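Local coordinates for outer membrane protein OMP121 (Bacteroides thetaiotaomicron, PDB 5FQ8) that probably imports nutrients across the outer membrane as a TonB-dependent transporter, with a plug domain inside a beta barrel, at residues 689-697 / 732-740. Sequence-based numbering, arbitrary orientation.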
# COMPACT_ATOMS: atom_id res chain seq x y z
N ALA B 689 24.09 -8.51 14.61
CA ALA B 689 24.14 -7.84 15.89
C ALA B 689 23.68 -8.82 16.95
O ALA B 689 22.94 -9.76 16.66
CB ALA B 689 23.29 -6.58 15.91
N GLN B 690 24.12 -8.59 18.17
CA GLN B 690 23.65 -9.35 19.31
C GLN B 690 23.26 -8.38 20.39
O GLN B 690 23.99 -7.43 20.66
CB GLN B 690 24.69 -10.33 19.82
CG GLN B 690 24.20 -11.11 21.01
CD GLN B 690 25.23 -12.04 21.58
OE1 GLN B 690 24.94 -12.79 22.51
NE2 GLN B 690 26.43 -11.99 21.05
N ASN B 691 22.10 -8.58 20.99
CA ASN B 691 21.67 -7.74 22.09
C ASN B 691 22.40 -8.16 23.35
O ASN B 691 22.27 -9.31 23.78
CB ASN B 691 20.16 -7.85 22.29
CG ASN B 691 19.37 -7.37 21.12
OD1 ASN B 691 19.84 -6.56 20.33
ND2 ASN B 691 18.16 -7.87 20.99
N MET B 692 23.16 -7.26 23.94
CA MET B 692 23.79 -7.59 25.21
C MET B 692 23.97 -6.34 26.03
O MET B 692 23.79 -5.22 25.55
CB MET B 692 25.12 -8.32 25.00
CG MET B 692 26.03 -7.71 23.96
SD MET B 692 27.13 -8.92 23.22
CE MET B 692 27.37 -10.05 24.56
N ASN B 693 24.28 -6.54 27.31
CA ASN B 693 24.56 -5.44 28.22
C ASN B 693 25.91 -4.82 27.91
O ASN B 693 26.93 -5.51 27.91
CB ASN B 693 24.55 -5.94 29.65
CG ASN B 693 23.25 -6.60 30.02
OD1 ASN B 693 23.20 -7.80 30.22
ND2 ASN B 693 22.20 -5.82 30.12
N LEU B 694 25.93 -3.52 27.67
CA LEU B 694 27.18 -2.86 27.33
C LEU B 694 28.01 -2.57 28.57
O LEU B 694 27.66 -2.94 29.70
CB LEU B 694 26.92 -1.56 26.58
CG LEU B 694 26.30 -1.61 25.20
CD1 LEU B 694 26.46 -0.28 24.52
CD2 LEU B 694 26.94 -2.68 24.37
N GLY B 695 29.12 -1.90 28.36
CA GLY B 695 29.91 -1.38 29.45
C GLY B 695 29.40 -0.04 29.93
O GLY B 695 28.27 0.36 29.67
N LYS B 696 30.27 0.66 30.63
CA LYS B 696 29.95 1.97 31.19
C LYS B 696 30.16 3.07 30.17
O LYS B 696 31.21 3.15 29.53
CB LYS B 696 30.82 2.24 32.42
CG LYS B 696 30.59 1.26 33.55
CD LYS B 696 31.64 1.38 34.63
CE LYS B 696 31.37 0.36 35.69
NZ LYS B 696 32.12 0.62 36.91
N ILE B 697 29.16 3.90 30.01
CA ILE B 697 29.28 5.17 29.32
C ILE B 697 29.37 6.25 30.38
O ILE B 697 28.43 6.44 31.16
CB ILE B 697 28.10 5.41 28.37
CG1 ILE B 697 27.89 4.19 27.49
CG2 ILE B 697 28.37 6.62 27.50
CD1 ILE B 697 28.76 4.20 26.32
N ILE B 732 33.47 3.49 28.27
CA ILE B 732 34.54 2.86 29.03
C ILE B 732 34.91 1.50 28.47
O ILE B 732 36.08 1.20 28.27
CB ILE B 732 34.17 2.78 30.53
CG1 ILE B 732 34.46 4.12 31.19
CG2 ILE B 732 34.98 1.71 31.21
CD1 ILE B 732 34.48 4.05 32.70
N SER B 733 33.92 0.66 28.18
CA SER B 733 34.19 -0.59 27.50
C SER B 733 32.98 -0.98 26.68
O SER B 733 31.84 -0.67 27.04
CB SER B 733 34.53 -1.71 28.48
OG SER B 733 33.47 -1.92 29.39
N LEU B 734 33.24 -1.61 25.55
CA LEU B 734 32.24 -2.30 24.77
C LEU B 734 32.65 -3.76 24.70
O LEU B 734 33.82 -4.04 24.42
CB LEU B 734 32.13 -1.71 23.37
CG LEU B 734 31.41 -0.36 23.32
CD1 LEU B 734 31.51 0.20 21.95
CD2 LEU B 734 29.96 -0.53 23.70
N PRO B 735 31.74 -4.70 24.98
CA PRO B 735 32.12 -6.12 25.07
C PRO B 735 33.17 -6.59 24.08
O PRO B 735 32.96 -6.56 22.87
CB PRO B 735 30.78 -6.82 24.86
CG PRO B 735 29.83 -5.92 25.49
CD PRO B 735 30.31 -4.52 25.24
N GLU B 736 34.30 -7.04 24.63
CA GLU B 736 35.48 -7.33 23.83
C GLU B 736 35.18 -8.35 22.75
O GLU B 736 35.64 -8.21 21.62
CB GLU B 736 36.60 -7.86 24.72
CG GLU B 736 37.35 -6.83 25.55
CD GLU B 736 38.36 -7.47 26.50
OE1 GLU B 736 38.30 -8.71 26.65
OE2 GLU B 736 39.20 -6.76 27.09
N GLU B 737 34.38 -9.35 23.10
CA GLU B 737 34.20 -10.52 22.25
C GLU B 737 33.70 -10.18 20.87
O GLU B 737 33.89 -10.97 19.95
CB GLU B 737 33.26 -11.50 22.93
CG GLU B 737 33.63 -11.75 24.37
CD GLU B 737 33.01 -10.74 25.30
OE1 GLU B 737 31.84 -10.38 25.06
OE2 GLU B 737 33.68 -10.30 26.25
N LEU B 738 33.09 -9.01 20.70
CA LEU B 738 32.58 -8.60 19.40
C LEU B 738 33.35 -7.44 18.82
O LEU B 738 32.85 -6.79 17.89
CB LEU B 738 31.10 -8.23 19.51
CG LEU B 738 30.01 -9.27 19.48
CD1 LEU B 738 30.05 -10.18 20.68
CD2 LEU B 738 28.69 -8.55 19.43
N GLY B 739 34.55 -7.17 19.31
CA GLY B 739 35.28 -5.98 18.93
C GLY B 739 35.01 -4.83 19.88
O GLY B 739 34.11 -4.88 20.73
N GLY B 740 35.79 -3.78 19.75
CA GLY B 740 35.55 -2.68 20.66
C GLY B 740 34.92 -1.49 19.98
O GLY B 740 35.14 -0.35 20.40
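L694 and L734 run alongside each other with their ends turned in a common direction, and their apolar branches join the two chain segments at the contact's middle. On L694, CB stands back from the partner; CG comes to 4.1 Å from L734 CD2, and CD1 makes the closer approach to that same methyl, 3.6 Å. The other branch also touches L734, and L694 CD2 lies 3.9 Å from P735 CD, the two side chains crossing at about a right angle. Keeping CG beside the backbone N (chi1 -66°) turns the fork to L734 and P735. The L694 side chain also touches F677 of strand 661-680 and L94, so a branched apolar residue suits this buried place. Cutting L694 back to an alanine would probably leave the L734 methyl without its mate and open a gap beside the proline ring. P735 CG lies 3.8 Å from the backbone O of N693. Farther along, flexible M692 bends at chi3 to bring SD within 4.1 Å of CD1 of L738, a leucine that also packs on another protein's chain. At the other end the carbonyl O of S733 sits beside G695 CA, where a side-chain CB would run into it, and I732 N donates to K696 O (2.6 Å). That backbone bond lies just beyond the paired ends of strands 697-712 and 716-731, continuing the antiparallel hairpin of a TonB-dependent receptor barrel into its loops.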